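Local atomic coordinates of phosphate-binding protein (Xanthomonas axonopodis pv. citri, PDB entry 5UB3), a protein that probably serves as a periplasmic receptor partnered with a diguanylate cyclase, and was captured with a bound chloride ion. Residues A[163-168]-A[191-196]; A[96-101]-A[179-184]; A[104-109]-A[199-204]; A[142-147]-A[157-162]. One frame throughout, in Å; residues are numbered along the deposited sequence.

Contact 1 of 4, residues A[163-168]-A[191-196]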
loop_
_atom_site.group_PDB
_atom_site.type_symbol
_atom_site.label_atom_id
_atom_site.label_comp_id
_atom_site.label_asym_id
_atom_site.label_seq_id
_atom_site.Cartn_x
_atom_site.Cartn_y
_atom_site.Cartn_z
ATOM N N SER A 163 7.404 8.023 6.833
ATOM C CA SER A 163 6.439 7.317 7.639
ATOM C C SER A 163 5.099 8.046 7.607
ATOM O O SER A 163 5.011 9.272 7.397
ATOM C CB SER A 163 6.919 7.198 9.071
ATOM O OG SER A 163 6.681 8.401 9.749
ATOM N N LYS A 164 4.050 7.304 7.872
ATOM C CA LYS A 164 2.730 7.952 7.980
ATOM C C LYS A 164 2.687 9.011 9.121
ATOM O O LYS A 164 2.071 10.115 8.992
ATOM C CB LYS A 164 1.682 6.904 8.148
ATOM C CG LYS A 164 1.524 5.981 6.957
ATOM C CD LYS A 164 0.595 4.834 7.275
ATOM C CE LYS A 164 0.577 3.912 6.098
ATOM N NZ LYS A 164 -0.514 2.942 6.249
ATOM N N LEU A 165 3.354 8.684 10.234
ATOM C CA LEU A 165 3.369 9.570 11.393
ATOM C C LEU A 165 4.075 10.838 11.023
ATOM O O LEU A 165 3.670 11.921 11.423
ATOM C CB LEU A 165 4.095 8.909 12.574
ATOM C CG LEU A 165 4.218 9.744 13.865
ATOM C CD1 LEU A 165 2.887 10.323 14.313
ATOM C CD2 LEU A 165 4.817 8.904 14.982
ATOM N N ASN A 166 5.149 10.712 10.245
ATOM C CA ASN A 166 5.836 11.916 9.752
ATOM C C ASN A 166 4.954 12.820 8.883
ATOM O O ASN A 166 4.987 14.030 9.002
ATOM C CB ASN A 166 7.126 11.541 9.031
ATOM C CG ASN A 166 8.275 11.190 9.988
ATOM O OD1 ASN A 166 8.151 11.228 11.213
ATOM N ND2 ASN A 166 9.398 10.870 9.407
ATOM N N VAL A 167 4.138 12.243 8.022
ATOM C CA VAL A 167 3.198 13.074 7.260
ATOM C C VAL A 167 2.370 13.897 8.251
ATOM O O VAL A 167 2.235 15.093 8.135
ATOM C CB VAL A 167 2.278 12.204 6.417
ATOM C CG1 VAL A 167 1.219 13.041 5.757
ATOM C CG2 VAL A 167 3.074 11.470 5.352
ATOM N N ALA A 168 1.775 13.221 9.241
ATOM C CA ALA A 168 0.934 13.913 10.192
ATOM C C ALA A 168 1.788 14.939 10.971
ATOM O O ALA A 168 1.443 16.094 11.075
ATOM C CB ALA A 168 0.287 12.902 11.121
ATOM N N HIS A 191 -0.612 6.316 13.511
ATOM C CA HIS A 191 -0.337 7.122 12.320
ATOM C C HIS A 191 -0.844 8.553 12.452
ATOM O O HIS A 191 -0.193 9.464 11.996
ATOM C CB HIS A 191 -0.963 6.444 11.086
ATOM C CG HIS A 191 -0.465 5.046 10.873
ATOM N ND1 HIS A 191 -1.289 3.994 10.540
ATOM C CD2 HIS A 191 0.774 4.526 11.003
ATOM C CE1 HIS A 191 -0.569 2.896 10.418
ATOM N NE2 HIS A 191 0.684 3.190 10.704
ATOM N N MET A 192 -2.014 8.739 13.059
ATOM C CA MET A 192 -2.611 10.062 13.217
ATOM C C MET A 192 -2.960 10.282 14.695
ATOM O O MET A 192 -4.120 10.116 15.075
ATOM C CB MET A 192 -3.830 10.186 12.317
ATOM C CG MET A 192 -4.708 11.411 12.541
ATOM S SD MET A 192 -3.997 13.012 12.079
ATOM C CE MET A 192 -3.455 12.603 10.422
ATOM N N PRO A 193 -1.956 10.668 15.523
ATOM C CA PRO A 193 -2.161 10.945 16.963
ATOM C C PRO A 193 -3.272 11.942 17.185
ATOM O O PRO A 193 -3.364 12.948 16.494
ATOM C CB PRO A 193 -0.825 11.525 17.457
ATOM C CG PRO A 193 0.152 11.263 16.389
ATOM C CD PRO A 193 -0.595 11.059 15.107
ATOM N N PRO A 194 -4.179 11.615 18.108
ATOM C CA PRO A 194 -5.245 12.538 18.457
ATOM C C PRO A 194 -4.771 13.985 18.680
ATOM O O PRO A 194 -5.389 14.896 18.149
ATOM C CB PRO A 194 -5.822 11.913 19.724
ATOM C CG PRO A 194 -5.656 10.455 19.465
ATOM C CD PRO A 194 -4.347 10.298 18.743
ATOM N N VAL A 195 -3.669 14.174 19.412
ATOM C CA VAL A 195 -3.089 15.508 19.640
ATOM C C VAL A 195 -2.865 16.270 18.324
ATOM O O VAL A 195 -3.038 17.460 18.297
ATOM C CB VAL A 195 -1.786 15.456 20.493
ATOM C CG1 VAL A 195 -0.661 14.690 19.803
ATOM C CG2 VAL A 195 -1.284 16.841 20.830
ATOM N N PHE A 196 -2.480 15.585 17.238
ATOM C CA PHE A 196 -2.355 16.213 15.926
ATOM C C PHE A 196 -3.659 16.325 15.203
ATOM O O PHE A 196 -3.933 17.361 14.635
ATOM C CB PHE A 196 -1.320 15.534 14.962
ATOM C CG PHE A 196 0.087 15.433 15.498
ATOM C CD1 PHE A 196 0.561 16.254 16.522
ATOM C CD2 PHE A 196 0.958 14.509 14.930
ATOM C CE1 PHE A 196 1.853 16.101 16.989
ATOM C CE2 PHE A 196 2.254 14.360 15.384
ATOM C CZ PHE A 196 2.707 15.157 16.410
#
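The carbonyl oxygen of His191 is enclosed by carbon: Ala168 CB lies 3.6 Å from His191 O, the CA of Leu165 touches it too, and no hydrogen-bond partner for this buried atom is present in the model. Beside it, Lys164 lies across the imidazole of His191. Its CG is anti to the carbonyl carbon (chi1 -65°) and the chain is extended from there on, and CD sits over the middle of one ring face, 3.6 Å from the ring centroid and 4° off its normal, a CH-pi contact. The ammonium runs on past the ring to a salt bridge with Asp185; Lys164 NZ is still 4.5 Å from His191 ND1, a closeness that would be expected to disfavour a protonated imidazole, though Asp185 should offset this. In the periplasmic binding protein fold, the first turn of helix 164-172 thus packs on the loop that links helices 183-186 and 194-197. That turn is N-capped by Ser163, whose OG accepts from Asn166 N at 2.8 Å. Next along the turn, Leu165 CD1 rests against the proline ring, 3.6 Å from Pro193 CG. The Phe196 ring comes in obliquely, with CD2 4.2 Å from Ala168 CB and CE2 4.2 Å from Leu165 CD1, and it also stacks with His172 further along the helix.

Contact 2 of 4, residues A[96-101]-A[179-184]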
loop_
_atom_site.group_PDB
_atom_site.type_symbol
_atom_site.label_atom_id
_atom_site.label_comp_id
_atom_site.label_asym_id
_atom_site.label_seq_id
_atom_site.Cartn_x
_atom_site.Cartn_y
_atom_site.Cartn_z
ATOM N N LEU A 96 -7.084 10.716 1.749
ATOM C CA LEU A 96 -7.527 12.030 2.143
ATOM C C LEU A 96 -6.363 12.991 2.226
ATOM O O LEU A 96 -5.214 12.619 2.542
ATOM C CB LEU A 96 -8.338 11.972 3.416
ATOM C CG LEU A 96 -7.878 11.221 4.641
ATOM C CD1 LEU A 96 -6.775 12.058 5.236
ATOM C CD2 LEU A 96 -8.993 10.968 5.677
ATOM N N PHE A 97 -6.644 14.220 1.863
ATOM C CA PHE A 97 -5.650 15.275 1.980
ATOM C C PHE A 97 -6.084 16.068 3.165
ATOM O O PHE A 97 -7.252 16.400 3.288
ATOM C CB PHE A 97 -5.651 16.156 0.760
ATOM C CG PHE A 97 -5.099 15.502 -0.484
ATOM C CD1 PHE A 97 -5.849 14.580 -1.176
ATOM C CD2 PHE A 97 -3.864 15.853 -0.974
ATOM C CE1 PHE A 97 -5.362 14.003 -2.329
ATOM C CE2 PHE A 97 -3.355 15.276 -2.113
ATOM C CZ PHE A 97 -4.125 14.365 -2.815
ATOM N N PHE A 98 -5.156 16.430 4.033
ATOM C CA PHE A 98 -5.526 17.194 5.178
ATOM C C PHE A 98 -4.539 18.322 5.433
ATOM O O PHE A 98 -3.379 18.253 5.032
ATOM C CB PHE A 98 -5.637 16.289 6.396
ATOM C CG PHE A 98 -4.348 15.702 6.810
ATOM C CD1 PHE A 98 -3.919 14.495 6.254
ATOM C CD2 PHE A 98 -3.517 16.365 7.736
ATOM C CE1 PHE A 98 -2.696 13.958 6.604
ATOM C CE2 PHE A 98 -2.314 15.833 8.097
ATOM C CZ PHE A 98 -1.886 14.638 7.531
ATOM N N VAL A 99 -5.026 19.344 6.099
ATOM C CA VAL A 99 -4.220 20.487 6.532
ATOM C C VAL A 99 -4.471 20.874 7.964
ATOM O O VAL A 99 -5.447 20.435 8.580
ATOM C CB VAL A 99 -4.570 21.732 5.727
ATOM C CG1 VAL A 99 -4.337 21.467 4.247
ATOM C CG2 VAL A 99 -6.002 22.200 6.000
ATOM N N ARG A 100 -3.639 21.774 8.461
ATOM C CA ARG A 100 -4.001 22.444 9.709
ATOM C C ARG A 100 -5.291 23.231 9.548
ATOM O O ARG A 100 -5.579 23.798 8.498
ATOM C CB ARG A 100 -2.896 23.357 10.193
ATOM C CG ARG A 100 -1.702 22.563 10.699
ATOM C CD ARG A 100 -0.784 23.490 11.452
ATOM N NE ARG A 100 -1.522 24.195 12.507
ATOM C CZ ARG A 100 -1.627 23.818 13.786
ATOM N NH1 ARG A 100 -1.009 22.721 14.264
ATOM N NH2 ARG A 100 -2.334 24.601 14.617
ATOM N N ARG A 101 -6.108 23.221 10.586
ATOM C CA ARG A 101 -7.406 23.881 10.487
ATOM C C ARG A 101 -7.171 25.387 10.290
ATOM O O ARG A 101 -7.918 26.014 9.597
ATOM C CB ARG A 101 -8.307 23.505 11.681
ATOM C CG ARG A 101 -9.180 24.608 12.271
ATOM C CD ARG A 101 -10.428 24.088 13.009
ATOM N NE ARG A 101 -11.387 23.383 12.135
ATOM C CZ ARG A 101 -12.054 23.903 11.083
ATOM N NH1 ARG A 101 -11.898 25.171 10.685
ATOM N NH2 ARG A 101 -12.905 23.125 10.400
ATOM N N GLY A 179 -1.014 17.119 3.987
ATOM C CA GLY A 179 -0.624 15.761 4.152
ATOM C C GLY A 179 -1.565 14.835 3.416
ATOM O O GLY A 179 -2.703 15.212 3.200
ATOM N N ALA A 180 -1.060 13.668 2.987
ATOM C CA ALA A 180 -1.916 12.652 2.371
ATOM C C ALA A 180 -1.779 11.383 3.179
ATOM O O ALA A 180 -0.699 10.972 3.478
ATOM C CB ALA A 180 -1.558 12.415 0.943
ATOM N N LEU A 181 -2.915 10.813 3.575
ATOM C CA LEU A 181 -2.961 9.493 4.243
ATOM C C LEU A 181 -4.233 8.765 3.809
ATOM O O LEU A 181 -5.145 9.428 3.282
ATOM C CB LEU A 181 -3.046 9.693 5.720
ATOM C CG LEU A 181 -1.842 10.195 6.489
ATOM C CD1 LEU A 181 -2.231 10.364 7.943
ATOM C CD2 LEU A 181 -0.701 9.220 6.417
ATOM N N SER A 182 -4.343 7.447 4.093
ATOM C CA SER A 182 -5.603 6.730 3.809
ATOM C C SER A 182 -6.641 7.154 4.849
ATOM O O SER A 182 -6.330 7.591 5.957
ATOM C CB SER A 182 -5.467 5.188 3.910
ATOM O OG SER A 182 -5.451 4.828 5.267
ATOM N N ASN A 183 -7.891 6.958 4.495
ATOM C CA ASN A 183 -8.981 7.183 5.417
ATOM C C ASN A 183 -8.882 6.295 6.611
ATOM O O ASN A 183 -9.277 6.659 7.660
ATOM C CB ASN A 183 -10.297 6.970 4.717
ATOM C CG ASN A 183 -10.473 5.543 4.245
ATOM O OD1 ASN A 183 -9.628 4.941 3.571
ATOM N ND2 ASN A 183 -11.584 4.982 4.641
ATOM N N VAL A 184 -8.265 5.134 6.459
ATOM C CA VAL A 184 -8.071 4.220 7.592
ATOM C C VAL A 184 -6.981 4.713 8.529
ATOM O O VAL A 184 -7.113 4.702 9.784
ATOM C CB VAL A 184 -7.701 2.825 7.109
ATOM C CG1 VAL A 184 -7.575 1.870 8.299
ATOM C CG2 VAL A 184 -8.742 2.331 6.136
#
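Phe98 and Leu96 both hold CG between the backbone N and the carbonyl carbon (chi1 66° and 49°), and both then lean over the strand of Gly179 and Leu181. The Phe98 ring covers Gly179, where the lack of a side chain lets the ring lie on the backbone: Gly179 CA lies 4.0 Å from the ring centroid, over the face but displaced toward the rim, a CH-pi contact. Phe98 CE1 goes on to meet Leu181 CG at 3.9 Å. Leu96 CG comes within 3.5 Å of Leu181 O, and its CD2 reaches as far as the CA of Asn183. Strands 92-100 and 178-182 are antiparallel neighbours in the sheet of this alpha/beta lobe of the binding protein; their pieces 96-100 and 179-182 run at 136° to each other, well short of 180°. Leu96-Leu181 and Phe98-Gly179 are hydrogen-bonded pairs that flank the non-hydrogen-bonded pair Phe97-Ala180. The straightest bond, Leu96 N to Leu181 O (2.8 Å), runs nearly along the C=O axis; that from Phe98 N to Gly179 O is 2.9 Å long and comes in tilted from the carbonyl plane. Gly179 O also receives a CA-H...O contact from Phe97 CA at 3.2 Å, and Leu96 O a similar one from Ala180 CA. Phe97 and Ala180 point to the opposite face of the sheet, where both touch Pro130 of helix 124-136. Trp186 and Phe200 meet the Phe98 ring, and Asn183 OD1 accepts from His94 N, tying the residue just after strand 178-182 to the early part of strand 92-100.

Contact 3 of 4, residues A[104-109]-A[199-204]; sequences PIHSLS and DFRIVH
The guanidinium of Arg201 lies flat on one face of the His106 ring, centres 4.1 Å apart and planes at 13°, while its edge is turned to the carbonyl of Ile105. The stack is offset: Arg201 NH1 approaches His106 CD2 to 3.4 Å. In its own plane, NH1 gives Ile105 O a short bond of 2.7 Å at 161°; NH2 adds a long, weak one to the same oxygen, and also bonds to Arg101 O. Val203 CG1 packs against Ile105 O as well, and Ile105 CG2 meets Val203 CG2 at 4.3 Å. At the other end of the contact, His204 offers a ring face to Leu108, whose CD2 stands over its centre at 4.1 Å from the centroid. With CG anti to the backbone N (chi1 -175°), the His204 ring is carried out beside Leu108. A water lies in the plane of this ring, 2.8 Å from His204 ND1; it accepts from Leu108 N and donates to Val203 O, and so joins the loop to the strand where no direct backbone bond does. Val203 and His204 both face Phe97 as a classic beta bulge of strand 200-205. Beyond the ring, His204 NE2 bonds to Glu133 of helix 124-136. The loop after strand 92-100 is thereby fastened along strand 200-205 in the same lobe. Because the guanidinium is held from its edge while a face rests on His106, its rotation is probably restrained, and its charge would probably disfavour a second proton on that imidazole; Arg201 NE, in contrast, is buried with no partner in the model.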
loop_
_atom_site.group_PDB
_atom_site.type_symbol
_atom_site.label_atom_id
_atom_site.label_comp_id
_atom_site.label_asym_id
_atom_site.label_seq_id
_atom_site.Cartn_x
_atom_site.Cartn_y
_atom_site.Cartn_z
ATOM N N PRO A 104 -4.965 28.344 5.246
ATOM C CA PRO A 104 -5.905 28.935 4.337
ATOM C C PRO A 104 -6.317 28.013 3.161
ATOM O O PRO A 104 -7.073 28.447 2.276
ATOM C CB PRO A 104 -5.100 30.084 3.791
ATOM C CG PRO A 104 -3.739 29.491 3.661
ATOM C CD PRO A 104 -3.578 28.745 4.940
ATOM N N ILE A 105 -5.841 26.769 3.157
ATOM C CA ILE A 105 -6.213 25.794 2.113
ATOM C C ILE A 105 -7.587 25.131 2.419
ATOM O O ILE A 105 -7.743 24.482 3.465
ATOM C CB ILE A 105 -5.149 24.692 2.067
ATOM C CG1 ILE A 105 -3.784 25.271 1.665
ATOM C CG2 ILE A 105 -5.607 23.571 1.133
ATOM C CD1 ILE A 105 -2.591 24.388 2.024
ATOM N N HIS A 106 -8.535 25.232 1.482
ATOM C CA HIS A 106 -9.830 24.572 1.625
ATOM C C HIS A 106 -10.160 23.509 0.597
ATOM O O HIS A 106 -11.133 22.814 0.765
ATOM C CB HIS A 106 -10.946 25.613 1.689
ATOM C CG HIS A 106 -10.908 26.366 2.966
ATOM N ND1 HIS A 106 -10.071 27.453 3.153
ATOM C CD2 HIS A 106 -11.481 26.111 4.165
ATOM C CE1 HIS A 106 -10.188 27.879 4.396
ATOM N NE2 HIS A 106 -11.022 27.071 5.035
ATOM N N SER A 107 -9.336 23.353 -0.431
ATOM C CA SER A 107 -9.672 22.435 -1.480
ATOM C C SER A 107 -8.380 21.945 -2.059
ATOM O O SER A 107 -7.360 22.604 -1.949
ATOM C CB SER A 107 -10.461 23.151 -2.598
ATOM O OG SER A 107 -9.629 24.095 -3.225
ATOM N N LEU A 108 -8.462 20.865 -2.797
ATOM C CA LEU A 108 -7.292 20.396 -3.557
ATOM C C LEU A 108 -6.629 21.431 -4.472
ATOM O O LEU A 108 -5.359 21.513 -4.546
ATOM C CB LEU A 108 -7.666 19.148 -4.382
ATOM C CG LEU A 108 -6.431 18.387 -4.867
ATOM C CD1 LEU A 108 -5.728 17.604 -3.760
ATOM C CD2 LEU A 108 -6.911 17.537 -6.038
ATOM N N SER A 109 -7.454 22.179 -5.213
ATOM C CA SER A 109 -6.949 23.212 -6.151
ATOM C C SER A 109 -6.054 24.207 -5.456
ATOM O O SER A 109 -5.039 24.623 -5.992
ATOM C CB SER A 109 -8.131 23.968 -6.799
ATOM O OG SER A 109 -9.054 23.053 -7.455
ATOM N N ASP A 199 -6.119 19.232 15.355
ATOM C CA ASP A 199 -5.744 20.475 14.664
ATOM C C ASP A 199 -5.870 20.456 13.151
ATOM O O ASP A 199 -5.516 21.429 12.489
ATOM C CB ASP A 199 -4.368 20.905 15.115
ATOM C CG ASP A 199 -4.341 21.361 16.603
ATOM O OD1 ASP A 199 -5.298 21.936 17.107
ATOM O OD2 ASP A 199 -3.335 21.111 17.246
ATOM N N PHE A 200 -6.398 19.355 12.605
ATOM C CA PHE A 200 -6.497 19.142 11.177
ATOM C C PHE A 200 -7.908 19.153 10.615
ATOM O O PHE A 200 -8.866 18.784 11.271
ATOM C CB PHE A 200 -5.902 17.757 10.815
ATOM C CG PHE A 200 -4.439 17.622 11.038
ATOM C CD1 PHE A 200 -3.581 18.708 10.975
ATOM C CD2 PHE A 200 -3.896 16.388 11.237
ATOM C CE1 PHE A 200 -2.219 18.540 11.153
ATOM C CE2 PHE A 200 -2.510 16.204 11.439
ATOM C CZ PHE A 200 -1.682 17.281 11.372
ATOM N N ARG A 201 -7.984 19.501 9.348
ATOM C CA ARG A 201 -9.182 19.514 8.576
ATOM C C ARG A 201 -8.896 18.701 7.287
ATOM O O ARG A 201 -7.857 18.889 6.614
ATOM C CB ARG A 201 -9.458 20.985 8.256
ATOM C CG ARG A 201 -10.589 21.295 7.315
ATOM C CD ARG A 201 -11.041 22.758 7.500
ATOM N NE ARG A 201 -9.919 23.719 7.550
ATOM C CZ ARG A 201 -9.242 24.099 6.494
ATOM N NH1 ARG A 201 -9.553 23.597 5.309
ATOM N NH2 ARG A 201 -8.230 24.959 6.616
ATOM N N ILE A 202 -9.859 17.869 6.893
ATOM C CA ILE A 202 -9.793 17.193 5.590
ATOM C C ILE A 202 -10.219 18.125 4.455
ATOM O O ILE A 202 -11.281 18.714 4.502
ATOM C CB ILE A 202 -10.627 15.914 5.609
ATOM C CG1 ILE A 202 -10.052 14.962 6.688
ATOM C CG2 ILE A 202 -10.636 15.281 4.241
ATOM C CD1 ILE A 202 -11.074 13.970 7.155
ATOM N N VAL A 203 -9.363 18.293 3.444
ATOM C CA VAL A 203 -9.685 19.165 2.321
ATOM C C VAL A 203 -10.072 18.448 1.030
ATOM O O VAL A 203 -10.599 19.080 0.129
ATOM C CB VAL A 203 -8.574 20.242 2.061
ATOM C CG1 VAL A 203 -8.473 21.125 3.279
ATOM C CG2 VAL A 203 -7.228 19.636 1.692
ATOM N N HIS A 204 -9.820 17.145 0.929
ATOM C CA HIS A 204 -10.135 16.444 -0.285
ATOM C C HIS A 204 -10.107 14.953 -0.020
ATOM O O HIS A 204 -9.309 14.455 0.807
ATOM C CB HIS A 204 -9.123 16.761 -1.345
ATOM C CG HIS A 204 -9.453 16.165 -2.667
ATOM N ND1 HIS A 204 -10.312 16.775 -3.557
ATOM C CD2 HIS A 204 -9.109 14.978 -3.228
ATOM C CE1 HIS A 204 -10.432 16.023 -4.636
ATOM N NE2 HIS A 204 -9.741 14.914 -4.450
HETATM O O HOH W 1 -10.875 19.362 -2.739
#

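Contact 4 of 4, residues A[142-147]-A[157-162]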
loop_
_atom_site.group_PDB
_atom_site.type_symbol
_atom_site.label_atom_id
_atom_site.label_comp_id
_atom_site.label_asym_id
_atom_site.label_seq_id
_atom_site.Cartn_x
_atom_site.Cartn_y
_atom_site.Cartn_z
ATOM N N ASP A 142 5.985 19.410 -8.089
ATOM C CA ASP A 142 7.354 19.141 -8.305
ATOM C C ASP A 142 7.981 18.562 -7.074
ATOM O O ASP A 142 7.584 18.911 -5.945
ATOM C CB ASP A 142 8.098 20.434 -8.652
ATOM C CG ASP A 142 7.525 21.120 -9.907
ATOM O OD1 ASP A 142 7.455 20.454 -10.939
ATOM O OD2 ASP A 142 7.209 22.307 -9.842
ATOM N N VAL A 143 8.961 17.687 -7.237
ATOM C CA VAL A 143 9.652 17.176 -6.055
ATOM C C VAL A 143 10.430 18.312 -5.403
ATOM O O VAL A 143 11.116 19.069 -6.099
ATOM C CB VAL A 143 10.500 15.921 -6.319
ATOM C CG1 VAL A 143 11.713 16.202 -7.168
ATOM C CG2 VAL A 143 10.943 15.328 -4.987
ATOM N N LEU A 144 10.290 18.450 -4.083
ATOM C CA LEU A 144 11.107 19.397 -3.341
ATOM C C LEU A 144 12.229 18.674 -2.612
ATOM O O LEU A 144 12.068 17.587 -2.121
ATOM C CB LEU A 144 10.271 20.204 -2.409
ATOM C CG LEU A 144 9.132 20.987 -3.073
ATOM C CD1 LEU A 144 8.310 21.641 -1.943
ATOM C CD2 LEU A 144 9.599 22.014 -4.094
ATOM N N LEU A 145 13.379 19.298 -2.555
ATOM C CA LEU A 145 14.534 18.630 -2.070
ATOM C C LEU A 145 14.627 18.581 -0.543
ATOM O O LEU A 145 15.147 17.663 0.022
ATOM C CB LEU A 145 15.754 19.295 -2.685
ATOM C CG LEU A 145 15.924 18.784 -4.112
ATOM C CD1 LEU A 145 15.030 19.525 -5.139
ATOM C CD2 LEU A 145 17.399 18.855 -4.421
ATOM N N SER A 146 14.129 19.602 0.111
ATOM C CA SER A 146 14.172 19.668 1.569
ATOM C C SER A 146 13.069 20.589 2.014
ATOM O O SER A 146 12.441 21.254 1.219
ATOM C CB SER A 146 15.494 20.186 2.041
ATOM O OG SER A 146 15.598 21.546 1.678
ATOM N N ALA A 147 12.847 20.647 3.319
ATOM C CA ALA A 147 11.801 21.486 3.826
ATOM C C ALA A 147 12.094 23.006 3.664
ATOM O O ALA A 147 11.194 23.802 3.752
ATOM C CB ALA A 147 11.511 21.124 5.290
ATOM N N GLY A 157 4.425 21.438 -4.536
ATOM C CA GLY A 157 5.617 20.660 -4.416
ATOM C C GLY A 157 5.426 19.621 -3.331
ATOM O O GLY A 157 4.625 19.834 -2.374
ATOM N N TYR A 158 6.134 18.521 -3.455
ATOM C CA TYR A 158 6.018 17.470 -2.461
ATOM C C TYR A 158 7.319 17.158 -1.827
ATOM O O TYR A 158 8.386 17.304 -2.452
ATOM C CB TYR A 158 5.358 16.211 -2.996
ATOM C CG TYR A 158 6.163 15.401 -3.937
ATOM C CD1 TYR A 158 6.222 15.735 -5.248
ATOM C CD2 TYR A 158 6.851 14.272 -3.513
ATOM C CE1 TYR A 158 6.960 14.988 -6.127
ATOM C CE2 TYR A 158 7.568 13.514 -4.385
ATOM C CZ TYR A 158 7.615 13.876 -5.689
ATOM O OH TYR A 158 8.309 13.167 -6.610
ATOM N N LEU A 159 7.215 16.739 -0.575
ATOM C CA LEU A 159 8.337 16.256 0.188
ATOM C C LEU A 159 8.049 14.839 0.686
ATOM O O LEU A 159 7.011 14.598 1.326
ATOM C CB LEU A 159 8.536 17.153 1.377
ATOM C CG LEU A 159 9.036 18.522 1.001
ATOM C CD1 LEU A 159 8.715 19.518 2.083
ATOM C CD2 LEU A 159 10.528 18.420 0.768
ATOM N N MET A 160 8.997 13.954 0.458
ATOM C CA MET A 160 8.904 12.585 0.991
ATOM C C MET A 160 9.416 12.604 2.411
ATOM O O MET A 160 10.574 12.891 2.623
ATOM C CB MET A 160 9.736 11.620 0.178
ATOM C CG MET A 160 9.429 11.685 -1.303
ATOM S SD MET A 160 7.797 11.030 -1.663
ATOM C CE MET A 160 8.377 9.573 -2.542
ATOM N N VAL A 161 8.548 12.248 3.345
ATOM C CA VAL A 161 8.898 12.183 4.765
ATOM C C VAL A 161 8.943 10.728 5.326
ATOM O O VAL A 161 9.183 10.524 6.515
ATOM C CB VAL A 161 7.966 13.093 5.562
ATOM C CG1 VAL A 161 7.968 14.511 5.003
ATOM C CG2 VAL A 161 6.539 12.569 5.599
ATOM N N GLY A 162 8.697 9.740 4.473
ATOM C CA GLY A 162 8.733 8.310 4.844
ATOM C C GLY A 162 7.460 7.815 5.533
ATOM O O GLY A 162 6.526 7.270 4.897
HETATM O O HOH W 2 11.232 15.101 -1.268
#
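Tyr158 lays its ring over Val143, one ring face toward Val143 CA, which stands 3.5 Å from Tyr158 CE1. The phenol CG lies between the backbone N and the carbonyl carbon (chi1 72°), and the side chain crosses Val143 so that CB of the valine is 3.5 Å from Tyr158 OH. Val143 CG2, anti to its own backbone N, adds a CH-pi contact 4.1 Å from the ring centroid. Tyr127 and Met131 of helix 124-136 also touch the tyrosine. On the other face of the strand pair, Leu144 covers Gly157, with Leu144 CG 3.8 Å from Gly157 CA. Leu159 CD2 reaches toward the loop after strand 141-143: it packs on Leu144 CB and lies 3.4 Å from each of the carbonyl oxygens Leu144 O and Ser146 O. Two backbone bonds set the parallel register, Tyr158 N to Asp142 O (2.9 Å) and Leu144 N to Tyr158 O (2.8 Å), and Gly157 CA makes a CA-H...O contact with Asp142 O. Where the strands diverge, a water takes over, donating to Leu144 O and accepting from Met160 N. Strand 156-160 bonds on its far side to strand 115-118, which puts the short strand 141-143 at the margin of the parallel part of a mixed sheet backed by helix 124-136, the layered alpha/beta build of a periplasmic binding protein lobe.

How the contacts relate
All four contacts belong to the same alpha/beta half of the molecule. Contact 2 is central: its centre is about 8 Å from that of contact 3 and about 10 Å from that of contact 1, and it touches both. Strand 92-100 runs between strands 178-182 and 200-205, joining contacts 2 and 3, while contact 1 packs on the Phe98 and Leu181 side. Contact 4 lies about 16 to 19 Å from the others, centre to centre; strand 115-118 connects it to strand 178-182, and strand 156-160 is followed, after a short link, by helix 164-172. Contact 4 closes before contact 1 opens, both within the span of contact 3, weaving distant sequence into one compact lobe.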